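Local coordinates for nucleoporin NUP82 (Chaetomium thermophilum, PDB 5CWW), which probably serves as a structural component of the nuclear pore complex and as a docking site for passing nuclear transport factors, at residues B[157-169]-B[202-214]. Sequence-based numbering, arbitrary orientation.
Sequences KPKFWTLGPTTHV and WELSTADRWTFDA
Leu163 and Gly164, just past strand 160-162, pass beside the short, weakly bonded helix around 210-213, and one direct backbone hydrogen bond ties them: Gly164 N to Phe212 O, 2.8 Å and nearly straight at 175°. Trp161 and Phe212 form an offset stack, the five-membered ring of the indole and the phenyl ring lying 4.1 Å apart between centroids with planes at 15°. Trp161 CG stands anti to its carbonyl carbon (chi1 -69°), which lays the indole along the Phe212 ring; CB also sits over the phenyl face, a CH-pi contact. Leu204 CD2 covers the other face of Phe212, while the aliphatic part of Arg209 meets the rim of the indole, CG 3.6 Å from Trp161 CZ3. Leu163 lies over the Trp202 indole, its CD2 3.9 Å from the centroid of the five-membered ring and almost on the ring normal. Gly164 CA packs 3.6 Å from Trp202 CH2, and its positive phi by itself favours glycine. Trp202 NE1 and His168 NE2 both hydrogen-bond Thr192 OG1 on strand 189-194. An alanine in place of Trp202 is likely to leave Leu163 without the aromatic face it rests on and Thr192 OG1 without the indole N-H. Water 1 bridges Thr162 O and Asp213 OD1, and water 2 links Thr166 and Thr167 to Asp213 O. The contact joins the outermost strand of one four-stranded antiparallel sheet to the third strand of the next and the loop and short helix after it, the blade-to-blade packing of a beta-propeller domain, here in the N-terminal part of NUP82.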
loop_
_atom_site.group_PDB
_atom_site.type_symbol
_atom_site.label_atom_id
_atom_site.label_comp_id
_atom_site.label_asym_id
_atom_site.label_seq_id
_atom_site.Cartn_x
_atom_site.Cartn_y
_atom_site.Cartn_z
ATOM N N LYS B 157 -3.538 -8.457 -31.951
ATOM C CA LYS B 157 -4.627 -8.140 -31.031
ATOM C C LYS B 157 -4.341 -8.684 -29.630
ATOM O O LYS B 157 -4.878 -9.722 -29.240
ATOM C CB LYS B 157 -5.959 -8.689 -31.559
ATOM C CG LYS B 157 -5.931 -10.152 -32.000
ATOM C CD LYS B 157 -7.226 -10.548 -32.701
ATOM C CE LYS B 157 -7.286 -10.013 -34.124
ATOM N NZ LYS B 157 -8.529 -10.435 -34.831
ATOM N N PRO B 158 -3.484 -7.982 -28.868
ATOM C CA PRO B 158 -3.137 -8.393 -27.503
ATOM C C PRO B 158 -4.362 -8.540 -26.604
ATOM O O PRO B 158 -5.199 -7.638 -26.546
ATOM C CB PRO B 158 -2.232 -7.258 -27.013
ATOM C CG PRO B 158 -1.669 -6.661 -28.252
ATOM C CD PRO B 158 -2.754 -6.769 -29.277
ATOM N N LYS B 159 -4.454 -9.669 -25.910
ATOM C CA LYS B 159 -5.593 -9.951 -25.046
ATOM C C LYS B 159 -5.566 -9.091 -23.785
ATOM O O LYS B 159 -4.536 -8.969 -23.123
ATOM C CB LYS B 159 -5.611 -11.436 -24.666
ATOM C CG LYS B 159 -6.753 -11.848 -23.739
ATOM C CD LYS B 159 -8.113 -11.604 -24.381
ATOM C CE LYS B 159 -9.249 -12.070 -23.486
ATOM N NZ LYS B 159 -10.579 -11.770 -24.085
ATOM N N PHE B 160 -6.712 -8.491 -23.475
ATOM C CA PHE B 160 -6.906 -7.734 -22.242
ATOM C C PHE B 160 -7.975 -8.407 -21.392
ATOM O O PHE B 160 -9.064 -8.707 -21.883
ATOM C CB PHE B 160 -7.315 -6.290 -22.540
ATOM C CG PHE B 160 -6.174 -5.399 -22.936
ATOM C CD1 PHE B 160 -5.692 -5.399 -24.234
ATOM C CD2 PHE B 160 -5.596 -4.544 -22.012
ATOM C CE1 PHE B 160 -4.646 -4.574 -24.600
ATOM C CE2 PHE B 160 -4.551 -3.715 -22.373
ATOM C CZ PHE B 160 -4.073 -3.733 -23.667
ATOM N N TRP B 161 -7.659 -8.644 -20.123
ATOM C CA TRP B 161 -8.609 -9.226 -19.181
ATOM C C TRP B 161 -9.074 -8.178 -18.183
ATOM O O TRP B 161 -8.258 -7.479 -17.584
ATOM C CB TRP B 161 -7.983 -10.401 -18.427
ATOM C CG TRP B 161 -7.717 -11.610 -19.259
ATOM C CD1 TRP B 161 -6.660 -11.817 -20.097
ATOM C CD2 TRP B 161 -8.518 -12.794 -19.324
ATOM N NE1 TRP B 161 -6.757 -13.058 -20.682
ATOM C CE2 TRP B 161 -7.890 -13.677 -20.223
ATOM C CE3 TRP B 161 -9.709 -13.193 -18.708
ATOM C CZ2 TRP B 161 -8.412 -14.932 -20.524
ATOM C CZ3 TRP B 161 -10.224 -14.437 -19.008
ATOM C CH2 TRP B 161 -9.577 -15.293 -19.907
ATOM N N THR B 162 -10.386 -8.074 -18.004
ATOM C CA THR B 162 -10.943 -7.203 -16.979
ATOM C C THR B 162 -10.752 -7.849 -15.613
ATOM O O THR B 162 -11.071 -9.021 -15.427
ATOM C CB THR B 162 -12.440 -6.927 -17.213
ATOM O OG1 THR B 162 -12.617 -6.270 -18.472
ATOM C CG2 THR B 162 -13.009 -6.045 -16.110
ATOM N N LEU B 163 -10.232 -7.076 -14.664
ATOM C CA LEU B 163 -10.006 -7.561 -13.308
ATOM C C LEU B 163 -11.085 -7.020 -12.376
ATOM O O LEU B 163 -11.208 -5.808 -12.190
ATOM C CB LEU B 163 -8.620 -7.149 -12.809
ATOM C CG LEU B 163 -8.143 -7.841 -11.529
ATOM C CD1 LEU B 163 -7.758 -9.287 -11.809
ATOM C CD2 LEU B 163 -6.980 -7.085 -10.901
ATOM N N GLY B 164 -11.871 -7.926 -11.802
ATOM C CA GLY B 164 -12.960 -7.552 -10.919
ATOM C C GLY B 164 -13.944 -6.597 -11.569
ATOM O O GLY B 164 -14.016 -5.431 -11.186
ATOM N N PRO B 165 -14.707 -7.087 -12.560
ATOM C CA PRO B 165 -15.703 -6.278 -13.277
ATOM C C PRO B 165 -16.727 -5.595 -12.367
ATOM O O PRO B 165 -17.204 -4.513 -12.704
ATOM C CB PRO B 165 -16.398 -7.300 -14.185
ATOM C CG PRO B 165 -15.413 -8.390 -14.359
ATOM C CD PRO B 165 -14.638 -8.464 -13.081
ATOM N N THR B 166 -17.071 -6.230 -11.250
ATOM C CA THR B 166 -18.052 -5.674 -10.317
ATOM C C THR B 166 -17.376 -5.110 -9.068
ATOM O O THR B 166 -18.048 -4.623 -8.158
ATOM C CB THR B 166 -19.093 -6.734 -9.892
ATOM O OG1 THR B 166 -18.474 -7.720 -9.058
ATOM C CG2 THR B 166 -19.704 -7.410 -11.112
ATOM N N THR B 167 -16.046 -5.177 -9.039
ATOM C CA THR B 167 -15.264 -4.765 -7.877
ATOM C C THR B 167 -14.530 -3.453 -8.147
ATOM O O THR B 167 -14.773 -2.444 -7.484
ATOM C CB THR B 167 -14.244 -5.851 -7.487
ATOM O OG1 THR B 167 -14.922 -7.101 -7.309
ATOM C CG2 THR B 167 -13.522 -5.481 -6.203
ATOM N N HIS B 168 -13.623 -3.476 -9.117
ATOM C CA HIS B 168 -12.874 -2.282 -9.487
ATOM C C HIS B 168 -13.637 -1.510 -10.559
ATOM O O HIS B 168 -13.406 -1.681 -11.758
ATOM C CB HIS B 168 -11.471 -2.657 -9.960
ATOM C CG HIS B 168 -10.598 -3.196 -8.869
ATOM N ND1 HIS B 168 -10.355 -2.503 -7.702
ATOM C CD2 HIS B 168 -9.911 -4.359 -8.765
ATOM C CE1 HIS B 168 -9.556 -3.215 -6.927
ATOM N NE2 HIS B 168 -9.272 -4.345 -7.549
ATOM N N VAL B 169 -14.548 -0.657 -10.101
ATOM C CA VAL B 169 -15.475 0.060 -10.968
ATOM C C VAL B 169 -15.573 1.512 -10.510
ATOM O O VAL B 169 -15.258 1.829 -9.363
ATOM C CB VAL B 169 -16.878 -0.592 -10.947
ATOM C CG1 VAL B 169 -17.754 -0.049 -12.064
ATOM C CG2 VAL B 169 -16.762 -2.097 -11.081
ATOM N N TRP B 202 -5.481 -11.534 -6.084
ATOM C CA TRP B 202 -5.970 -12.218 -7.280
ATOM C C TRP B 202 -4.915 -13.192 -7.777
ATOM O O TRP B 202 -3.760 -12.808 -7.966
ATOM C CB TRP B 202 -6.307 -11.219 -8.389
ATOM C CG TRP B 202 -7.040 -9.998 -7.929
ATOM C CD1 TRP B 202 -6.508 -8.915 -7.288
ATOM C CD2 TRP B 202 -8.436 -9.718 -8.094
ATOM N NE1 TRP B 202 -7.487 -7.984 -7.037
ATOM C CE2 TRP B 202 -8.680 -8.454 -7.522
ATOM C CE3 TRP B 202 -9.503 -10.416 -8.668
ATOM C CZ2 TRP B 202 -9.947 -7.874 -7.506
ATOM C CZ3 TRP B 202 -10.761 -9.839 -8.649
ATOM C CH2 TRP B 202 -10.972 -8.581 -8.074
ATOM N N GLU B 203 -5.309 -14.444 -7.992
ATOM C CA GLU B 203 -4.391 -15.463 -8.498
ATOM C C GLU B 203 -4.798 -15.873 -9.907
ATOM O O GLU B 203 -5.690 -16.700 -10.100
ATOM C CB GLU B 203 -4.371 -16.665 -7.557
ATOM C CG GLU B 203 -3.845 -16.312 -6.168
ATOM C CD GLU B 203 -3.865 -17.482 -5.208
ATOM O OE1 GLU B 203 -3.291 -18.540 -5.539
ATOM O OE2 GLU B 203 -4.464 -17.341 -4.121
ATOM N N LEU B 204 -4.119 -15.290 -10.889
ATOM C CA LEU B 204 -4.575 -15.318 -12.274
ATOM C C LEU B 204 -4.190 -16.581 -13.035
ATOM O O LEU B 204 -3.082 -17.100 -12.898
ATOM C CB LEU B 204 -4.031 -14.097 -13.019
ATOM C CG LEU B 204 -4.249 -12.756 -12.318
ATOM C CD1 LEU B 204 -3.624 -11.631 -13.123
ATOM C CD2 LEU B 204 -5.733 -12.498 -12.090
ATOM N N SER B 205 -5.131 -17.061 -13.841
ATOM C CA SER B 205 -4.888 -18.151 -14.773
ATOM C C SER B 205 -5.695 -17.896 -16.039
ATOM O O SER B 205 -6.918 -17.755 -15.989
ATOM C CB SER B 205 -5.262 -19.499 -14.160
ATOM O OG SER B 205 -5.123 -20.543 -15.111
ATOM N N THR B 206 -5.006 -17.835 -17.173
ATOM C CA THR B 206 -5.653 -17.530 -18.444
ATOM C C THR B 206 -6.586 -18.651 -18.896
ATOM O O THR B 206 -7.359 -18.477 -19.837
ATOM C CB THR B 206 -4.611 -17.271 -19.547
ATOM O OG1 THR B 206 -3.787 -18.431 -19.716
ATOM C CG2 THR B 206 -3.741 -16.079 -19.185
ATOM N N ALA B 207 -6.512 -19.794 -18.221
ATOM C CA ALA B 207 -7.347 -20.945 -18.549
ATOM C C ALA B 207 -8.637 -20.968 -17.724
ATOM O O ALA B 207 -9.425 -21.910 -17.823
ATOM C CB ALA B 207 -6.565 -22.233 -18.339
ATOM N N ASP B 208 -8.847 -19.935 -16.913
ATOM C CA ASP B 208 -10.031 -19.853 -16.059
ATOM C C ASP B 208 -10.442 -18.398 -15.843
ATOM O O ASP B 208 -9.855 -17.692 -15.022
ATOM C CB ASP B 208 -9.765 -20.537 -14.716
ATOM C CG ASP B 208 -10.977 -20.529 -13.800
ATOM O OD1 ASP B 208 -12.095 -20.234 -14.276
ATOM O OD2 ASP B 208 -10.810 -20.824 -12.599
ATOM N N ARG B 209 -11.459 -17.964 -16.583
ATOM C CA ARG B 209 -11.921 -16.579 -16.549
ATOM C C ARG B 209 -12.301 -16.118 -15.146
ATOM O O ARG B 209 -12.202 -14.933 -14.826
ATOM C CB ARG B 209 -13.131 -16.399 -17.470
ATOM C CG ARG B 209 -12.906 -16.810 -18.916
ATOM C CD ARG B 209 -14.104 -16.441 -19.777
ATOM N NE ARG B 209 -13.846 -16.635 -21.200
ATOM C CZ ARG B 209 -14.730 -16.388 -22.164
ATOM N NH1 ARG B 209 -15.939 -15.933 -21.863
ATOM N NH2 ARG B 209 -14.404 -16.595 -23.432
ATOM N N TRP B 210 -12.737 -17.058 -14.313
ATOM C CA TRP B 210 -13.202 -16.728 -12.969
ATOM C C TRP B 210 -12.089 -16.141 -12.095
ATOM O O TRP B 210 -12.367 -15.424 -11.132
ATOM C CB TRP B 210 -13.797 -17.967 -12.293
ATOM C CG TRP B 210 -14.294 -17.701 -10.905
ATOM C CD1 TRP B 210 -13.753 -18.152 -9.735
ATOM C CD2 TRP B 210 -15.432 -16.908 -10.541
ATOM N NE1 TRP B 210 -14.486 -17.693 -8.667
ATOM C CE2 TRP B 210 -15.522 -16.927 -9.135
ATOM C CE3 TRP B 210 -16.385 -16.188 -11.269
ATOM C CZ2 TRP B 210 -16.526 -16.253 -8.442
ATOM C CZ3 TRP B 210 -17.382 -15.520 -10.578
ATOM C CH2 TRP B 210 -17.442 -15.557 -9.180
ATOM N N THR B 211 -10.833 -16.435 -12.424
ATOM C CA THR B 211 -9.714 -15.932 -11.622
ATOM C C THR B 211 -9.557 -14.425 -11.777
ATOM O O THR B 211 -9.001 -13.759 -10.905
ATOM C CB THR B 211 -8.383 -16.603 -12.001
ATOM O OG1 THR B 211 -8.081 -16.341 -13.378
ATOM C CG2 THR B 211 -8.451 -18.105 -11.765
ATOM N N PHE B 212 -10.049 -13.892 -12.890
ATOM C CA PHE B 212 -10.024 -12.453 -13.131
ATOM C C PHE B 212 -11.273 -11.772 -12.567
ATOM O O PHE B 212 -11.259 -10.570 -12.292
ATOM C CB PHE B 212 -9.904 -12.165 -14.632
ATOM C CG PHE B 212 -8.594 -12.596 -15.233
ATOM C CD1 PHE B 212 -8.424 -13.883 -15.716
ATOM C CD2 PHE B 212 -7.535 -11.709 -15.323
ATOM C CE1 PHE B 212 -7.218 -14.276 -16.272
ATOM C CE2 PHE B 212 -6.327 -12.097 -15.879
ATOM C CZ PHE B 212 -6.169 -13.379 -16.351
ATOM N N ASP B 213 -12.343 -12.541 -12.385
ATOM C CA ASP B 213 -13.630 -11.985 -11.969
ATOM C C ASP B 213 -13.691 -11.738 -10.469
ATOM O O ASP B 213 -14.301 -10.768 -10.019
ATOM C CB ASP B 213 -14.778 -12.916 -12.369
ATOM C CG ASP B 213 -14.986 -12.982 -13.870
ATOM O OD1 ASP B 213 -14.795 -11.953 -14.551
ATOM O OD2 ASP B 213 -15.351 -14.067 -14.369
ATOM N N ALA B 214 -13.064 -12.623 -9.700
ATOM C CA ALA B 214 -13.137 -12.566 -8.245
ATOM C C ALA B 214 -11.779 -12.845 -7.610
ATOM O O ALA B 214 -10.997 -13.637 -8.136
ATOM C CB ALA B 214 -14.168 -13.559 -7.732
HETATM O O HOH W 1 -13.024 -10.610 -16.371
HETATM O O HOH W 2 -15.848 -8.016 -9.705
#